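PDB 3TZU: glycine cleavage system H protein 1 from Mycobacterium marinum, which probably shuttles the methylamine group of glycine from the P protein to the T protein of the glycine cleavage system on a covalently bound lipoyl cofactor. Local coordinates for residues Val38-Ser42 against Val43-Ala47; Asp24-Pro27 against Gly28-Thr31. All coordinates share one frame; numbering follows the deposited sequence.

Two local contacts lie along one run of chain, before strand 36-40 of the five-stranded antiparallel sheet and at its end, and illustrate two ways of turning a chain beside a strand. Interaction 2 comes first along the chain, as a tight turn in the loop between strands 21-23 and 36-40; interaction 1 follows where strand 36-40 gives way to helix 42-48. Their centres lie about 20 Å apart and their nearest atoms about 5 Å, without touching. Interaction 1 is the one near the predicted lipoyl site: the side chain of E46 is about 8 Å from that of K76, the predicted attachment lysine, which carries no lipoyl group here. Interaction 2 lies at the surface, away from that site.

Interaction 1 of 2, residues Val38-Ser42 against Val43-Ala47; sequences VGITS and VAVEA. With EDO (1,2-ethanediol), chain F.
The amide N of A44 bonds to two atoms of T41: it gives its hydrogen to OG1 at 3.1 Å, with an N-H...O angle of 147°, and also, weakly, to the backbone O. T41 is thus the N-cap of helix 42-48. Its OG1 sits between the backbone N and the carbonyl carbon (chi1 67°), which swings the hydroxyl in front of the first helical turn. The same hydroxyl is also hydrogen-bonded to Y130 OH, which probably limits its rotation. Regular helical bonding starts at once: V45 N reaches T41 O at 3.1 Å and E46 N reaches S42 O at 3.1 Å, both nearly straight. Beside the polar cap, the strand residue I40 closes the joint with carbon. Its CD1 meets V45 CG2 at 3.9 Å, the two side chains crossing at about a right angle, while its CB lies 4.1 Å from A44 CB. I103 and A104 of helix 101-105 pack on I40 and V45 respectively. At the far end, an ethanediol molecule, probably from the crystallisation liquor, donates from O2 to A47 O at 3.1 Å and also bonds K76 NZ and T77 OG1. Chemically, the cap supplies a side-chain acceptor to an amide of the first helical turn, and the I40 contacts pack the strand end against the helix start.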
loop_
_atom_site.group_PDB
_atom_site.type_symbol
_atom_site.label_atom_id
_atom_site.label_comp_id
_atom_site.label_asym_id
_atom_site.label_seq_id
_atom_site.Cartn_x
_atom_site.Cartn_y
_atom_site.Cartn_z
ATOM N N VAL A 38 9.849 15.693 -4.617
ATOM C CA VAL A 38 9.221 14.729 -3.744
ATOM C C VAL A 38 8.584 13.689 -4.646
ATOM O O VAL A 38 8.137 14.051 -5.749
ATOM C CB VAL A 38 8.079 15.346 -2.918
ATOM C CG1 VAL A 38 7.301 14.241 -2.165
ATOM C CG2 VAL A 38 8.590 16.427 -1.990
ATOM N N GLY A 39 8.544 12.432 -4.185
ATOM C CA GLY A 39 7.876 11.347 -4.902
ATOM C C GLY A 39 7.478 10.195 -3.994
ATOM O O GLY A 39 7.585 10.284 -2.762
ATOM N N ILE A 40 7.015 9.099 -4.596
ATOM C CA ILE A 40 6.639 7.898 -3.821
ATOM C C ILE A 40 7.721 6.827 -3.971
ATOM O O ILE A 40 8.467 6.819 -4.934
ATOM C CB ILE A 40 5.257 7.361 -4.172
ATOM C CG1 ILE A 40 5.179 6.835 -5.613
ATOM C CG2 ILE A 40 4.177 8.424 -3.947
ATOM C CD1 ILE A 40 3.934 5.998 -5.874
ATOM N N THR A 41 7.831 5.947 -2.996
ATOM C CA THR A 41 8.865 4.921 -3.013
ATOM C C THR A 41 8.460 3.713 -3.865
ATOM O O THR A 41 7.315 3.594 -4.341
ATOM C CB THR A 41 9.165 4.433 -1.594
ATOM O OG1 THR A 41 8.013 3.730 -1.103
ATOM C CG2 THR A 41 9.524 5.656 -0.652
ATOM N N SER A 42 9.434 2.839 -4.091
ATOM C CA SER A 42 9.217 1.621 -4.800
ATOM C C SER A 42 8.283 0.734 -4.010
ATOM O O SER A 42 7.544 -0.037 -4.588
ATOM C CB SER A 42 10.546 0.892 -5.031
ATOM O OG SER A 42 11.326 0.916 -3.848
ATOM N N VAL A 43 8.325 0.831 -2.695
ATOM C CA VAL A 43 7.454 0.055 -1.848
ATOM C C VAL A 43 6.038 0.547 -2.039
ATOM O O VAL A 43 5.117 -0.239 -2.064
ATOM C CB VAL A 43 7.867 0.176 -0.364
ATOM C CG1 VAL A 43 6.849 -0.543 0.536
ATOM C CG2 VAL A 43 9.291 -0.370 -0.161
ATOM N N ALA A 44 5.844 1.845 -2.231
ATOM C CA ALA A 44 4.466 2.325 -2.413
ATOM C C ALA A 44 3.915 1.806 -3.749
ATOM O O ALA A 44 2.775 1.341 -3.834
ATOM C CB ALA A 44 4.376 3.807 -2.303
ATOM N N VAL A 45 4.758 1.832 -4.774
ATOM C CA VAL A 45 4.392 1.352 -6.077
ATOM C C VAL A 45 3.895 -0.097 -5.950
ATOM O O VAL A 45 2.818 -0.422 -6.431
ATOM C CB VAL A 45 5.596 1.455 -7.048
ATOM C CG1 VAL A 45 5.338 0.667 -8.326
ATOM C CG2 VAL A 45 5.893 2.940 -7.330
ATOM N N GLU A 46 4.664 -0.952 -5.278
ATOM C CA GLU A 46 4.262 -2.367 -5.175
ATOM C C GLU A 46 3.035 -2.542 -4.288
ATOM O O GLU A 46 2.195 -3.398 -4.565
ATOM C CB GLU A 46 5.419 -3.265 -4.747
ATOM C CG GLU A 46 5.933 -4.140 -5.888
ATOM C CD GLU A 46 5.085 -5.384 -6.122
ATOM O OE1 GLU A 46 5.235 -5.993 -7.200
ATOM O OE2 GLU A 46 4.285 -5.776 -5.236
ATOM N N ALA A 47 2.891 -1.709 -3.277
ATOM C CA ALA A 47 1.677 -1.658 -2.483
ATOM C C ALA A 47 0.419 -1.350 -3.367
ATOM O O ALA A 47 -0.559 -2.080 -3.331
ATOM C CB ALA A 47 1.822 -0.614 -1.368
HETATM C C1 EDO F . -2.335 -3.070 0.186
HETATM O O1 EDO F . -3.330 -3.716 -0.628
HETATM C C2 EDO F . -2.486 -1.558 0.063
HETATM O O2 EDO F . -2.778 -1.274 -1.305
#

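Interaction 2 of 2, residues Asp24-Pro27 against Gly28-Thr31; sequences DIAP and GAAT
With CG2 anti to the backbone N and CG1 beside it (chi1 -60°), I25 sends its two branches to different parts of the returning chain. The CG2 methyl lies against the backbone, 3.8 Å from A29 O and 3.9 Å from A30 O, and more loosely against A29 CB. The other branch, extended at chi2, carries CD1 towards T31, whose OG1 it approaches to 4.2 Å, the two side chains running obliquely to each other. V121 of strand 120-121 touches both I25 and T31, and P32 also packs on I25, which is buried although most of the loop around it is exposed. Beyond I25 the chain reverses through A26, P27, G28 and A29. The reversal is closed by A29 N, which donates to A26 O at 2.9 Å with an N-H...O angle of 155°; the donor is tilted 34° from the carbonyl plane. The methyls of A26 and A29 meet at 4.0 Å across the mouth of the turn. G28 takes a positive phi, a conformation that glycine adopts readily because it has no CB to meet P27 O. Proline followed by glycine at the two central positions is the classic signature of a type II beta turn, here within the loop joining strands 21-23 and 36-40, antiparallel neighbours in the five-stranded sheet.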
loop_
_atom_site.group_PDB
_atom_site.type_symbol
_atom_site.label_atom_id
_atom_site.label_comp_id
_atom_site.label_asym_id
_atom_site.label_seq_id
_atom_site.Cartn_x
_atom_site.Cartn_y
_atom_site.Cartn_z
ATOM N N ASP A 24 14.137 14.845 -1.856
ATOM C CA ASP A 24 15.551 14.935 -2.222
ATOM C C ASP A 24 16.309 15.913 -1.357
ATOM O O ASP A 24 16.803 16.894 -1.842
ATOM C CB ASP A 24 15.726 15.347 -3.710
ATOM C CG ASP A 24 15.617 14.172 -4.644
ATOM O OD1 ASP A 24 15.880 13.032 -4.177
ATOM O OD2 ASP A 24 15.274 14.358 -5.823
ATOM N N ILE A 25 16.360 15.633 -0.068
ATOM C CA ILE A 25 17.323 16.205 0.833
ATOM C C ILE A 25 18.144 15.005 1.289
ATOM O O ILE A 25 17.593 13.989 1.769
ATOM C CB ILE A 25 16.643 16.849 2.048
ATOM C CG1 ILE A 25 15.667 17.974 1.632
ATOM C CG2 ILE A 25 17.672 17.417 2.999
ATOM C CD1 ILE A 25 14.650 18.335 2.703
ATOM N N ALA A 26 19.456 15.096 1.110
ATOM C CA ALA A 26 20.363 14.073 1.613
ATOM C C ALA A 26 20.243 13.987 3.122
ATOM O O ALA A 26 20.140 15.002 3.790
ATOM C CB ALA A 26 21.796 14.379 1.213
ATOM N N PRO A 27 20.290 12.767 3.668
ATOM C CA PRO A 27 20.109 12.560 5.107
ATOM C C PRO A 27 21.242 13.178 5.924
ATOM O O PRO A 27 22.428 12.878 5.684
ATOM C CB PRO A 27 20.119 11.052 5.240
ATOM C CG PRO A 27 21.016 10.592 4.132
ATOM C CD PRO A 27 20.944 11.615 3.026
ATOM N N GLY A 28 20.851 14.053 6.853
ATOM C CA GLY A 28 21.774 14.851 7.650
ATOM C C GLY A 28 21.922 16.269 7.122
ATOM O O GLY A 28 22.378 17.163 7.846
ATOM N N ALA A 29 21.545 16.495 5.863
ATOM C CA ALA A 29 21.888 17.752 5.194
ATOM C C ALA A 29 20.935 18.874 5.567
ATOM O O ALA A 29 19.783 18.627 5.949
ATOM C CB ALA A 29 21.915 17.569 3.684
ATOM N N ALA A 30 21.438 20.106 5.456
ATOM C CA ALA A 30 20.629 21.317 5.538
ATOM C C ALA A 30 19.623 21.297 4.406
ATOM O O ALA A 30 19.824 20.627 3.395
ATOM C CB ALA A 30 21.506 22.551 5.421
ATOM N N THR A 31 18.533 22.031 4.591
ATOM C CA THR A 31 17.480 22.113 3.603
ATOM C C THR A 31 17.927 23.175 2.586
ATOM O O THR A 31 18.141 24.334 2.956
ATOM C CB THR A 31 16.125 22.445 4.273
ATOM O OG1 THR A 31 15.808 21.427 5.244
ATOM C CG2 THR A 31 15.022 22.522 3.242
#